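Local coordinates for protein lipid II:glycine glycyltransferase (Staphylococcus aureus, PDB 6SNR) that probably adds the first glycine of the pentaglycine cross-bridge to the lysine of membrane-bound lipid II, taking it from glycyl-tRNA, during peptidoglycan synthesis, at residues A[178-184]-A[227-233]; A[302-308]-A[320-326]; A[354-359]-A[371-377]. All coordinates share one frame; numbering follows the deposited sequence.

Interaction 1 (A[178-184]-A[227-233]); sequences GTTVERS and ELFLVKL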
loop_
_atom_site.group_PDB
_atom_site.type_symbol
_atom_site.label_atom_id
_atom_site.label_comp_id
_atom_site.label_asym_id
_atom_site.label_seq_id
_atom_site.Cartn_x
_atom_site.Cartn_y
_atom_site.Cartn_z
ATOM N N GLY A 178 0.540 15.748 -17.690
ATOM C CA GLY A 178 -0.480 16.731 -17.305
ATOM C C GLY A 178 -1.564 16.288 -16.328
ATOM O O GLY A 178 -2.633 16.835 -16.333
ATOM N N THR A 179 -1.294 15.302 -15.476
ATOM C CA THR A 179 -2.223 15.029 -14.345
ATOM C C THR A 179 -1.668 15.636 -13.049
ATOM O O THR A 179 -0.498 15.958 -12.974
ATOM C CB THR A 179 -2.436 13.500 -14.118
ATOM O OG1 THR A 179 -1.175 12.820 -13.990
ATOM C CG2 THR A 179 -3.252 12.873 -15.257
ATOM N N THR A 180 -2.518 15.758 -12.023
ATOM C CA THR A 180 -2.086 16.113 -10.673
ATOM C C THR A 180 -2.544 15.012 -9.707
ATOM O O THR A 180 -3.586 14.349 -9.925
ATOM C CB THR A 180 -2.684 17.453 -10.193
ATOM O OG1 THR A 180 -4.101 17.410 -10.310
ATOM C CG2 THR A 180 -2.182 18.602 -11.057
ATOM N N VAL A 181 -1.731 14.793 -8.689
ATOM C CA VAL A 181 -2.102 13.823 -7.624
ATOM C C VAL A 181 -2.563 14.640 -6.429
ATOM O O VAL A 181 -1.827 15.504 -5.952
ATOM C CB VAL A 181 -0.927 12.924 -7.290
ATOM C CG1 VAL A 181 -1.338 11.887 -6.259
ATOM C CG2 VAL A 181 -0.416 12.237 -8.571
ATOM N N GLU A 182 -3.776 14.337 -5.947
ATOM C CA GLU A 182 -4.357 14.978 -4.757
ATOM C C GLU A 182 -4.388 13.992 -3.577
ATOM O O GLU A 182 -4.732 12.839 -3.773
ATOM C CB GLU A 182 -5.811 15.369 -5.013
ATOM C CG GLU A 182 -6.038 16.449 -6.061
ATOM C CD GLU A 182 -7.508 16.699 -6.374
ATOM O OE1 GLU A 182 -8.407 16.004 -5.844
ATOM O OE2 GLU A 182 -7.762 17.606 -7.201
ATOM N N ARG A 183 -4.030 14.475 -2.389
ATOM C CA ARG A 183 -4.352 13.753 -1.136
ATOM C C ARG A 183 -5.745 14.183 -0.796
ATOM O O ARG A 183 -5.988 15.381 -0.517
ATOM C CB ARG A 183 -3.352 14.092 -0.009
ATOM C CG ARG A 183 -3.485 13.253 1.269
ATOM C CD ARG A 183 -2.835 13.961 2.455
ATOM N NE ARG A 183 -3.820 14.785 3.160
ATOM C CZ ARG A 183 -3.538 15.760 4.023
ATOM N NH1 ARG A 183 -2.274 16.060 4.322
ATOM N NH2 ARG A 183 -4.537 16.449 4.584
ATOM N N SER A 184 -6.693 13.245 -0.854
ATOM C CA SER A 184 -8.117 13.535 -0.742
ATOM C C SER A 184 -8.616 13.397 0.713
ATOM O O SER A 184 -7.795 13.407 1.652
ATOM C CB SER A 184 -8.917 12.661 -1.706
ATOM O OG SER A 184 -10.281 13.057 -1.856
ATOM N N GLU A 227 -4.667 7.210 4.187
ATOM C CA GLU A 227 -4.909 8.350 3.304
ATOM C C GLU A 227 -5.410 7.877 1.950
ATOM O O GLU A 227 -5.014 6.829 1.457
ATOM C CB GLU A 227 -3.634 9.159 3.112
ATOM C CG GLU A 227 -3.009 9.606 4.429
ATOM C CD GLU A 227 -3.685 10.829 5.042
ATOM O OE1 GLU A 227 -4.476 11.522 4.369
ATOM O OE2 GLU A 227 -3.392 11.087 6.218
ATOM N N LEU A 228 -6.278 8.695 1.342
ATOM C CA LEU A 228 -6.792 8.454 0.030
ATOM C C LEU A 228 -6.132 9.412 -0.955
ATOM O O LEU A 228 -6.039 10.609 -0.670
ATOM C CB LEU A 228 -8.290 8.690 0.003
ATOM C CG LEU A 228 -8.986 8.625 -1.364
ATOM C CD1 LEU A 228 -8.950 7.223 -1.930
ATOM C CD2 LEU A 228 -10.418 9.170 -1.280
ATOM N N PHE A 229 -5.667 8.879 -2.081
ATOM C CA PHE A 229 -5.057 9.730 -3.136
ATOM C C PHE A 229 -5.932 9.567 -4.354
ATOM O O PHE A 229 -6.400 8.462 -4.622
ATOM C CB PHE A 229 -3.603 9.315 -3.433
ATOM C CG PHE A 229 -2.667 9.622 -2.330
ATOM C CD1 PHE A 229 -2.598 8.784 -1.232
ATOM C CD2 PHE A 229 -1.900 10.764 -2.340
ATOM C CE1 PHE A 229 -1.800 9.097 -0.170
ATOM C CE2 PHE A 229 -1.054 11.058 -1.283
ATOM C CZ PHE A 229 -1.020 10.202 -0.183
ATOM N N LEU A 230 -6.112 10.663 -5.119
ATOM C CA LEU A 230 -6.888 10.636 -6.362
ATOM C C LEU A 230 -6.065 11.357 -7.445
ATOM O O LEU A 230 -5.401 12.384 -7.153
ATOM C CB LEU A 230 -8.192 11.369 -6.143
ATOM C CG LEU A 230 -9.201 10.782 -5.188
ATOM C CD1 LEU A 230 -10.417 11.685 -5.065
ATOM C CD2 LEU A 230 -9.604 9.407 -5.660
ATOM N N VAL A 231 -6.130 10.866 -8.672
ATOM C CA VAL A 231 -5.392 11.523 -9.795
ATOM C C VAL A 231 -6.427 12.178 -10.718
ATOM O O VAL A 231 -7.352 11.512 -11.164
ATOM C CB VAL A 231 -4.563 10.527 -10.588
ATOM C CG1 VAL A 231 -3.841 11.211 -11.755
ATOM C CG2 VAL A 231 -3.546 9.832 -9.673
ATOM N N LYS A 232 -6.227 13.470 -10.972
ATOM C CA LYS A 232 -7.153 14.304 -11.726
ATOM C C LYS A 232 -6.484 14.803 -13.027
ATOM O O LYS A 232 -5.309 15.165 -13.044
ATOM C CB LYS A 232 -7.531 15.516 -10.896
ATOM C CG LYS A 232 -8.656 16.343 -11.502
ATOM C CD LYS A 232 -9.149 17.386 -10.522
ATOM C CE LYS A 232 -10.652 17.354 -10.409
ATOM N NZ LYS A 232 -11.111 18.611 -9.758
ATOM N N LEU A 233 -7.271 14.845 -14.092
ATOM C CA LEU A 233 -6.885 15.533 -15.319
ATOM C C LEU A 233 -7.780 16.762 -15.339
ATOM O O LEU A 233 -9.001 16.611 -15.389
ATOM C CB LEU A 233 -7.166 14.657 -16.524
ATOM C CG LEU A 233 -7.056 15.376 -17.896
ATOM C CD1 LEU A 233 -5.678 16.032 -18.034
ATOM C CD2 LEU A 233 -7.295 14.384 -19.021
HETATM O O HOH W 1 -6.917 11.103 2.872
#

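Interaction 2 (A[302-308]-A[320-326]); sequences IYLSGAL and YGASSNE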
loop_
_atom_site.group_PDB
_atom_site.type_symbol
_atom_site.label_atom_id
_atom_site.label_comp_id
_atom_site.label_asym_id
_atom_site.label_seq_id
_atom_site.Cartn_x
_atom_site.Cartn_y
_atom_site.Cartn_z
ATOM N N ILE A 302 -11.647 15.456 -14.417
ATOM C CA ILE A 302 -12.071 14.093 -14.340
ATOM C C ILE A 302 -11.015 13.360 -13.532
ATOM O O ILE A 302 -9.816 13.597 -13.696
ATOM C CB ILE A 302 -12.213 13.448 -15.740
ATOM C CG1 ILE A 302 -12.851 12.051 -15.636
ATOM C CG2 ILE A 302 -10.884 13.372 -16.470
ATOM C CD1 ILE A 302 -12.751 11.219 -16.899
ATOM N N TYR A 303 -11.482 12.496 -12.649
ATOM C CA TYR A 303 -10.573 11.633 -11.892
ATOM C C TYR A 303 -10.346 10.331 -12.646
ATOM O O TYR A 303 -11.287 9.695 -13.098
ATOM C CB TYR A 303 -11.156 11.357 -10.507
ATOM C CG TYR A 303 -11.071 12.550 -9.600
ATOM C CD1 TYR A 303 -9.861 12.970 -9.068
ATOM C CD2 TYR A 303 -12.209 13.257 -9.247
ATOM C CE1 TYR A 303 -9.753 14.069 -8.227
ATOM C CE2 TYR A 303 -12.123 14.351 -8.401
ATOM C CZ TYR A 303 -10.910 14.767 -7.892
ATOM O OH TYR A 303 -10.838 15.875 -7.051
ATOM N N LEU A 304 -9.070 9.942 -12.730
ATOM C CA LEU A 304 -8.612 8.800 -13.478
ATOM C C LEU A 304 -8.191 7.594 -12.657
ATOM O O LEU A 304 -8.296 6.456 -13.113
ATOM C CB LEU A 304 -7.374 9.227 -14.288
ATOM C CG LEU A 304 -7.597 10.345 -15.320
ATOM C CD1 LEU A 304 -6.340 10.527 -16.144
ATOM C CD2 LEU A 304 -8.807 10.053 -16.177
ATOM N N SER A 305 -7.628 7.844 -11.478
ATOM C CA SER A 305 -7.194 6.737 -10.636
ATOM C C SER A 305 -7.273 7.149 -9.178
ATOM O O SER A 305 -7.420 8.313 -8.863
ATOM C CB SER A 305 -5.793 6.270 -10.989
ATOM O OG SER A 305 -4.799 7.226 -10.715
ATOM N N GLY A 306 -7.128 6.181 -8.289
ATOM C CA GLY A 306 -7.151 6.457 -6.852
ATOM C C GLY A 306 -6.585 5.274 -6.088
ATOM O O GLY A 306 -6.466 4.147 -6.632
ATOM N N ALA A 307 -6.161 5.555 -4.850
ATOM C CA ALA A 307 -5.617 4.512 -4.010
ATOM C C ALA A 307 -5.683 4.861 -2.537
ATOM O O ALA A 307 -5.695 6.026 -2.152
ATOM C CB ALA A 307 -4.186 4.275 -4.400
ATOM N N LEU A 308 -5.688 3.805 -1.712
ATOM C CA LEU A 308 -5.587 3.931 -0.268
ATOM C C LEU A 308 -4.211 3.494 0.230
ATOM O O LEU A 308 -3.753 2.400 -0.122
ATOM C CB LEU A 308 -6.684 3.085 0.343
ATOM C CG LEU A 308 -8.126 3.595 0.287
ATOM C CD1 LEU A 308 -9.116 2.501 0.722
ATOM C CD2 LEU A 308 -8.300 4.820 1.151
ATOM N N TYR A 320 -5.176 -0.661 -1.605
ATOM C CA TYR A 320 -6.118 -0.808 -2.693
ATOM C C TYR A 320 -5.864 0.299 -3.709
ATOM O O TYR A 320 -5.570 1.426 -3.324
ATOM C CB TYR A 320 -7.582 -0.669 -2.210
ATOM C CG TYR A 320 -8.092 -1.795 -1.341
ATOM C CD1 TYR A 320 -8.496 -2.974 -1.903
ATOM C CD2 TYR A 320 -8.217 -1.636 0.045
ATOM C CE1 TYR A 320 -8.970 -4.030 -1.116
ATOM C CE2 TYR A 320 -8.680 -2.673 0.850
ATOM C CZ TYR A 320 -9.070 -3.853 0.262
ATOM O OH TYR A 320 -9.531 -4.888 1.031
ATOM N N GLY A 321 -6.006 -0.030 -4.989
ATOM C CA GLY A 321 -5.930 0.961 -6.078
ATOM C C GLY A 321 -6.958 0.699 -7.166
ATOM O O GLY A 321 -7.415 -0.441 -7.315
ATOM N N ALA A 322 -7.344 1.740 -7.893
ATOM C CA ALA A 322 -8.394 1.620 -8.927
ATOM C C ALA A 322 -8.121 2.620 -10.007
ATOM O O ALA A 322 -7.498 3.657 -9.747
ATOM C CB ALA A 322 -9.788 1.827 -8.341
ATOM N N SER A 323 -8.573 2.329 -11.232
ATOM C CA SER A 323 -8.424 3.312 -12.299
ATOM C C SER A 323 -9.478 3.093 -13.369
ATOM O O SER A 323 -9.963 1.967 -13.521
ATOM C CB SER A 323 -7.017 3.238 -12.917
ATOM O OG SER A 323 -6.744 1.947 -13.441
ATOM N N SER A 324 -9.805 4.176 -14.071
ATOM C CA SER A 324 -10.858 4.158 -15.099
ATOM C C SER A 324 -10.298 3.691 -16.420
ATOM O O SER A 324 -9.104 3.499 -16.564
ATOM C CB SER A 324 -11.474 5.537 -15.287
ATOM O OG SER A 324 -10.560 6.440 -15.872
ATOM N N ASN A 325 -11.200 3.486 -17.378
ATOM C CA ASN A 325 -10.824 3.092 -18.729
ATOM C C ASN A 325 -10.434 4.273 -19.628
ATOM O O ASN A 325 -10.004 4.067 -20.769
ATOM C CB ASN A 325 -11.998 2.316 -19.374
ATOM C CG ASN A 325 -12.325 1.016 -18.649
ATOM O OD1 ASN A 325 -13.480 0.744 -18.334
ATOM N ND2 ASN A 325 -11.325 0.178 -18.449
ATOM N N GLU A 326 -10.565 5.501 -19.137
ATOM C CA GLU A 326 -10.301 6.681 -19.964
ATOM C C GLU A 326 -8.939 7.331 -19.715
ATOM O O GLU A 326 -8.372 7.234 -18.627
ATOM C CB GLU A 326 -11.363 7.732 -19.720
ATOM C CG GLU A 326 -12.780 7.290 -20.005
ATOM C CD GLU A 326 -13.740 8.403 -19.679
ATOM O OE1 GLU A 326 -14.435 8.293 -18.652
ATOM O OE2 GLU A 326 -13.755 9.404 -20.426
#

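Interaction 3 (A[354-359]-A[371-377]); sequences FGGTDN and WAFKKVW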
loop_
_atom_site.group_PDB
_atom_site.type_symbol
_atom_site.label_atom_id
_atom_site.label_comp_id
_atom_site.label_asym_id
_atom_site.label_seq_id
_atom_site.Cartn_x
_atom_site.Cartn_y
_atom_site.Cartn_z
ATOM N N PHE A 354 3.593 -3.379 -1.403
ATOM C CA PHE A 354 2.542 -3.607 -2.384
ATOM C C PHE A 354 1.637 -4.798 -2.097
ATOM O O PHE A 354 0.741 -5.095 -2.884
ATOM C CB PHE A 354 3.166 -3.840 -3.761
ATOM C CG PHE A 354 3.600 -2.586 -4.462
ATOM C CD1 PHE A 354 4.866 -2.081 -4.267
ATOM C CD2 PHE A 354 2.796 -2.007 -5.434
ATOM C CE1 PHE A 354 5.290 -0.948 -4.943
ATOM C CE2 PHE A 354 3.233 -0.866 -6.139
ATOM C CZ PHE A 354 4.466 -0.355 -5.889
ATOM N N GLY A 355 1.913 -5.521 -1.009
ATOM C CA GLY A 355 1.138 -6.673 -0.608
ATOM C C GLY A 355 1.518 -7.958 -1.336
ATOM O O GLY A 355 2.601 -8.063 -1.898
ATOM N N GLY A 356 0.569 -8.901 -1.379
ATOM C CA GLY A 356 0.890 -10.278 -1.667
ATOM C C GLY A 356 1.285 -10.637 -3.088
ATOM O O GLY A 356 0.851 -10.004 -4.043
ATOM N N THR A 357 2.009 -11.733 -3.162
ATOM C CA THR A 357 2.409 -12.336 -4.441
ATOM C C THR A 357 2.776 -13.777 -4.216
ATOM O O THR A 357 3.223 -14.157 -3.155
ATOM C CB THR A 357 3.594 -11.538 -5.045
ATOM O OG1 THR A 357 3.816 -11.963 -6.424
ATOM C CG2 THR A 357 4.859 -11.701 -4.278
ATOM N N ASP A 358 2.688 -14.588 -5.293
ATOM C CA ASP A 358 3.510 -15.756 -5.447
ATOM C C ASP A 358 4.909 -15.390 -5.944
ATOM O O ASP A 358 5.119 -14.335 -6.532
ATOM C CB ASP A 358 2.873 -16.722 -6.502
ATOM C CG ASP A 358 1.605 -17.393 -6.028
ATOM O OD1 ASP A 358 1.406 -17.645 -4.794
ATOM O OD2 ASP A 358 0.770 -17.762 -6.916
ATOM N N ASN A 359 5.863 -16.267 -5.653
ATOM C CA ASN A 359 7.237 -16.084 -6.144
ATOM C C ASN A 359 7.354 -16.550 -7.602
ATOM O O ASN A 359 7.416 -17.733 -7.822
ATOM C CB ASN A 359 8.211 -16.871 -5.301
ATOM C CG ASN A 359 9.683 -16.593 -5.660
ATOM O OD1 ASN A 359 9.961 -15.823 -6.567
ATOM N ND2 ASN A 359 10.621 -17.208 -4.941
ATOM N N TRP A 371 2.326 -10.311 -9.888
ATOM C CA TRP A 371 3.793 -10.379 -9.957
ATOM C C TRP A 371 4.307 -9.408 -11.020
ATOM O O TRP A 371 5.229 -8.633 -10.751
ATOM C CB TRP A 371 4.210 -11.797 -10.252
ATOM C CG TRP A 371 5.636 -12.000 -10.605
ATOM C CD1 TRP A 371 6.129 -12.220 -11.872
ATOM C CD2 TRP A 371 6.752 -12.083 -9.722
ATOM N NE1 TRP A 371 7.475 -12.418 -11.816
ATOM C CE2 TRP A 371 7.890 -12.336 -10.509
ATOM C CE3 TRP A 371 6.911 -11.972 -8.328
ATOM C CZ2 TRP A 371 9.146 -12.488 -9.952
ATOM C CZ3 TRP A 371 8.154 -12.111 -7.784
ATOM C CH2 TRP A 371 9.271 -12.364 -8.592
ATOM N N ALA A 372 3.664 -9.431 -12.195
ATOM C CA ALA A 372 4.056 -8.591 -13.332
ATOM C C ALA A 372 4.015 -7.095 -12.993
ATOM O O ALA A 372 4.883 -6.304 -13.410
ATOM C CB ALA A 372 3.147 -8.895 -14.525
ATOM N N PHE A 373 2.977 -6.714 -12.245
ATOM C CA PHE A 373 2.747 -5.357 -11.781
ATOM C C PHE A 373 3.779 -4.998 -10.722
ATOM O O PHE A 373 4.466 -3.993 -10.843
ATOM C CB PHE A 373 1.308 -5.216 -11.246
ATOM C CG PHE A 373 1.089 -4.098 -10.263
ATOM C CD1 PHE A 373 1.515 -2.814 -10.506
ATOM C CD2 PHE A 373 0.325 -4.337 -9.119
ATOM C CE1 PHE A 373 1.271 -1.787 -9.593
ATOM C CE2 PHE A 373 0.079 -3.329 -8.218
ATOM C CZ PHE A 373 0.536 -2.047 -8.462
ATOM N N LYS A 374 3.862 -5.796 -9.638
ATOM C CA LYS A 374 4.610 -5.336 -8.497
ATOM C C LYS A 374 6.144 -5.377 -8.711
ATOM O O LYS A 374 6.849 -4.557 -8.159
ATOM C CB LYS A 374 4.174 -6.128 -7.239
ATOM C CG LYS A 374 2.714 -5.877 -6.938
ATOM C CD LYS A 374 2.153 -6.864 -5.890
ATOM C CE LYS A 374 0.639 -6.753 -5.727
ATOM N NZ LYS A 374 0.103 -7.341 -4.422
ATOM N N LYS A 375 6.608 -6.294 -9.576
ATOM C CA LYS A 375 8.044 -6.512 -9.730
ATOM C C LYS A 375 8.794 -5.300 -10.349
ATOM O O LYS A 375 9.983 -5.209 -10.212
ATOM C CB LYS A 375 8.318 -7.780 -10.539
ATOM C CG LYS A 375 7.999 -7.718 -12.040
ATOM C CD LYS A 375 8.310 -9.065 -12.666
ATOM C CE LYS A 375 8.574 -8.947 -14.162
ATOM N NZ LYS A 375 9.043 -10.245 -14.725
ATOM N N VAL A 376 8.086 -4.393 -11.022
ATOM C CA VAL A 376 8.755 -3.285 -11.730
ATOM C C VAL A 376 8.965 -2.038 -10.912
ATOM O O VAL A 376 9.513 -1.057 -11.391
ATOM C CB VAL A 376 8.051 -2.949 -13.080
ATOM C CG1 VAL A 376 8.010 -4.160 -13.988
ATOM C CG2 VAL A 376 6.667 -2.372 -12.888
ATOM N N TRP A 377 8.508 -2.057 -9.639
ATOM C CA TRP A 377 8.518 -0.899 -8.796
ATOM C C TRP A 377 9.658 -0.824 -7.752
ATOM O O TRP A 377 9.503 -0.226 -6.661
ATOM C CB TRP A 377 7.123 -0.810 -8.102
ATOM C CG TRP A 377 6.111 -0.341 -9.089
ATOM C CD1 TRP A 377 5.206 -1.083 -9.740
ATOM C CD2 TRP A 377 5.922 1.012 -9.534
ATOM N NE1 TRP A 377 4.445 -0.280 -10.585
ATOM C CE2 TRP A 377 4.865 1.008 -10.465
ATOM C CE3 TRP A 377 6.573 2.230 -9.255
ATOM C CZ2 TRP A 377 4.438 2.189 -11.143
ATOM C CZ3 TRP A 377 6.114 3.400 -9.896
ATOM C CH2 TRP A 377 5.070 3.342 -10.861
#

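Interaction 1 (A[178-184]-A[227-233])
Glu227 meets Arg183 through a single carboxylate oxygen: OE1 lies 3.5 Å from Arg183 NE, well out of the guanidinium plane, so the salt bridge rests on charge with no N-H aimed at the oxygen. The glutamate chain, bent at chi2 (-80°), swings its carboxylate across toward strand 180-183, where OE1 also accepts from a water. That water donates to Ser184 O as well and accepts from Leu228 N, joining both backbones. Leu228 O takes the Ser184 N-H at 2.7 Å, and Leu228 CD2 rests on Ser184 CB. At Phe229 the pairing is non-hydrogen-bonded; the ring lies obliquely against Arg183 CB and Val181 CG1, perpendicular to the guanidinium plane, and Tyr343 meets it edge-to-face. Leu230 and Glu182 exchange two backbone bonds, Leu230 N to Glu182 O at 2.9 Å and the return bond nearly straight, while Leu230 CD1 packs 3.5 Å from Ser184 OG. This is antiparallel pairing at the margin of the mixed sheet in a GNAT-like domain of the FemABX fold: 180-183 is an outermost strand, and strand 226-233 bonds on its other side to 302-312. Val231 divides its methyls, CG1 lying 3.6 Å from Thr179 CB and CG2 touching Val181 CG2. Helix 332-347 covers this face, and its His335 bonds Thr179 OG1. Lys232 again trades two backbone bonds, here with Thr180. On the opposite face its CD lies 3.6 Å from Glu182 OE2, yet NZ stays 4.3 Å from that oxygen, too far for a salt bridge, and donates to Glu300 O; Tyr303 OH bonds the other glutamate oxygen. Leu233 finishes the contact with CD1 3.6 Å from Gly178 O, where Gly178, with positive phi, follows the end of a helix.

Interaction 2 (A[302-308]-A[320-326])
Ile302 stretches its side chain toward Glu326: CD1 stops 3.8 Å from Glu326 OE1, and the two chains cross at about a right angle. CG1 stands anti to the backbone N (chi1 -172°), and chi2 is extended too, which carries the terminal methyl to the carboxylate. The Tyr303 ring leads away from the partner segment, toward strand 226-233. Leu304 O accepts from Ser324 N at 2.9 Å, and Leu304 CD2 faces both Glu326 O and Ser324 OG, nearer the former. Here the strand is kinked: Leu304 and Ser305 both bond Val231 on the neighbouring strand, consistent with a classic beta bulge. Ser305 puts CB 3.8 Å from Ser323 CB, on the face covered by helix 332-347. Gly306 and Ala322 trade two backbone bonds, each 2.9 Å long and bent to 152° at the hydrogen. Ala307 lies opposite Gly321; the two CA atoms are only 4.1 Å apart, and Ala307 CB touches Tyr320 O. Leu308 N donates to that same Tyr320 O in the carbonyl plane, while Leu308 CD1 comes obliquely to the Tyr320 ring, 4.3 Å from CD2. Beyond it the tyrosine hydroxyl bonds Tyr212. Tyr320 N is buried without a partner. Strands 302-312 and 315-323 are consecutive, antiparallel and joined by a short connection, so they form a beta hairpin inside the sheet of the GNAT-like domain, small residues lining the close pairs.

Interaction 3 (A[354-359]-A[371-377])
The end of strand 354-356 and the loop after it run beside helix 368-374, with CA-CA approaches of 6.7 Å for Phe354 and Lys374 and 6.0 Å for Thr357 and Trp371. An extended chain beyond CG carries Lys374 along Phe354 CB to the strand backbone, where NZ donates to Phe354 O and to Gly356 O, 2.8 Å each. NZ stands above the carbonyl plane of Phe354, 37° out of it, and is tilted by 22° from that of Gly356. Phe354 presents the edge of its ring toward the face of Phe373, the planes at 84°. Its CE2 lies over one face of the Trp377 indole, while CZ touches Trp377 CB at 3.5 Å; those two rings are near parallel but barely overlap. Farther along, Thr357 OG1 sits in plane at the edge of the Trp371 indole, 3.6 Å from CE3, and donates its hydrogen to Asp358 O. Two backbone carbonyls thus grip the amine of a buried lysine, and in doing so pin the end of the strand, at Phe354 and Gly356, to the helix, with the aromatic cluster packed at the lysine's base.

In the fold
All three contacts serve one mixed sheet and follow one another along the chain, with none nested or crossing. Interaction 1 comes first, closing a loop that holds helices 189-202 and 210-220. Strand 226-233 then leads into helices 235-262 and 267-297, the antiparallel coiled-coil arm, and the chain returns as strand 302-312. Interaction 2 closes the hairpin with 315-323. Interactions 1 and 2 touch where strands 226-233 and 302-312 lie side by side, so their four strands make one continuous part of the sheet. After helix 332-347, interaction 3 closes a short loop between the neighbouring strand 351-356 and helix 368-374, its nearest atoms about 8 Å from interaction 2.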